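Local coordinates for protein PlyP35 (Listeria phage P35, PDB 6S3Y) that is a phage endolysin whose C-terminal domain, the part crystallised here, probably binds the Listeria cell wall and so directs the enzyme to its substrate, at residues Gly49-Lys52 with Ser57-Gly60. Residues are numbered along the deposited sequence; the frame is centred on the assembly and turned at random.
Sequences GVVK and SVRG
V50 reaches two side chains of segment 57-60 with its two methyls. CG1, held anti to the backbone N (chi1 172°), points back to S57 and lies 3.5 Å from S57 OG; CG2 sits over one face of the R59 guanidinium, displaced toward its rim, 3.5 Å from R59 NH2. The arginine chain runs extended until chi3, where a turn of -63° brings the flat group back over the valine, while NH1 is hydrogen-bonded to T48 OG1, which helps to fix its position. K52 folds back on this same face, its CD 3.7 Å from S57 OG. On the other face V51 and V58 rise next to each other in the same direction, and both touch V28 of strand 27-32. Two reciprocal backbone pairs set this register. V58 N to V51 O (2.8 Å) and V51 N to V58 O (3.0 Å) are nearly straight; G60 N to G49 O (2.9 Å) is similar, whereas G49 N to G60 O is more bent, at 155°. Alternating hydrogen-bonded and non-hydrogen-bonded pairs, with only a short connection between the strands, identify an antiparallel beta hairpin, here within a cell-wall-binding domain of the SH3 clan.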
loop_
_atom_site.group_PDB
_atom_site.type_symbol
_atom_site.label_atom_id
_atom_site.label_comp_id
_atom_site.label_asym_id
_atom_site.label_seq_id
_atom_site.Cartn_x
_atom_site.Cartn_y
_atom_site.Cartn_z
ATOM N N GLY A 49 2.732 -5.765 -13.294
ATOM C CA GLY A 49 2.139 -6.965 -13.883
ATOM C C GLY A 49 0.812 -6.642 -14.514
ATOM O O GLY A 49 0.413 -5.452 -14.500
ATOM N N VAL A 50 0.153 -7.674 -15.032
ATOM C CA VAL A 50 -1.156 -7.549 -15.696
ATOM C C VAL A 50 -2.132 -8.516 -15.025
ATOM O O VAL A 50 -1.704 -9.580 -14.598
ATOM C CB VAL A 50 -0.966 -7.818 -17.193
ATOM C CG1 VAL A 50 -2.287 -7.900 -17.925
ATOM C CG2 VAL A 50 -0.105 -6.724 -17.808
ATOM N N VAL A 51 -3.393 -8.101 -14.929
ATOM C CA VAL A 51 -4.542 -8.924 -14.476
ATOM C C VAL A 51 -5.658 -8.747 -15.518
ATOM O O VAL A 51 -5.550 -7.830 -16.379
ATOM C CB VAL A 51 -4.897 -8.390 -13.074
ATOM C CG1 VAL A 51 -5.709 -7.151 -13.116
ATOM C CG2 VAL A 51 -5.187 -9.410 -12.044
ATOM N N LYS A 52 -6.693 -9.564 -15.446
ATOM C CA LYS A 52 -7.874 -9.455 -16.345
ATOM C C LYS A 52 -9.026 -8.824 -15.582
ATOM O O LYS A 52 -9.387 -9.377 -14.543
ATOM C CB LYS A 52 -8.316 -10.838 -16.843
ATOM C CG LYS A 52 -7.237 -11.658 -17.517
ATOM C CD LYS A 52 -6.626 -11.029 -18.759
ATOM C CE LYS A 52 -7.257 -11.481 -20.066
ATOM N NZ LYS A 52 -8.625 -10.930 -20.228
ATOM N N SER A 57 -7.046 -6.783 -20.390
ATOM C CA SER A 57 -5.771 -6.810 -19.639
ATOM C C SER A 57 -5.537 -5.422 -19.033
ATOM O O SER A 57 -5.540 -4.452 -19.795
ATOM C CB SER A 57 -4.615 -7.194 -20.501
ATOM O OG SER A 57 -4.517 -8.581 -20.584
ATOM N N VAL A 58 -5.293 -5.340 -17.730
ATOM C CA VAL A 58 -5.066 -4.061 -17.006
ATOM C C VAL A 58 -3.737 -4.176 -16.263
ATOM O O VAL A 58 -3.466 -5.228 -15.657
ATOM C CB VAL A 58 -6.228 -3.742 -16.061
ATOM C CG1 VAL A 58 -6.451 -4.837 -15.048
ATOM C CG2 VAL A 58 -5.995 -2.424 -15.360
ATOM N N ARG A 59 -2.901 -3.141 -16.364
ATOM C CA ARG A 59 -1.545 -3.135 -15.780
ATOM C C ARG A 59 -1.616 -2.519 -14.380
ATOM O O ARG A 59 -2.341 -1.539 -14.184
ATOM C CB ARG A 59 -0.559 -2.386 -16.680
ATOM C CG ARG A 59 0.848 -2.336 -16.117
ATOM C CD ARG A 59 1.896 -2.013 -17.164
ATOM N NE ARG A 59 1.969 -3.026 -18.203
ATOM C CZ ARG A 59 2.640 -4.160 -18.117
ATOM N NH1 ARG A 59 3.279 -4.505 -17.017
ATOM N NH2 ARG A 59 2.606 -4.998 -19.136
ATOM N N GLY A 60 -0.837 -3.057 -13.457
ATOM C CA GLY A 60 -0.657 -2.456 -12.133
ATOM C C GLY A 60 0.787 -2.474 -11.694
ATOM O O GLY A 60 1.646 -3.051 -12.396
#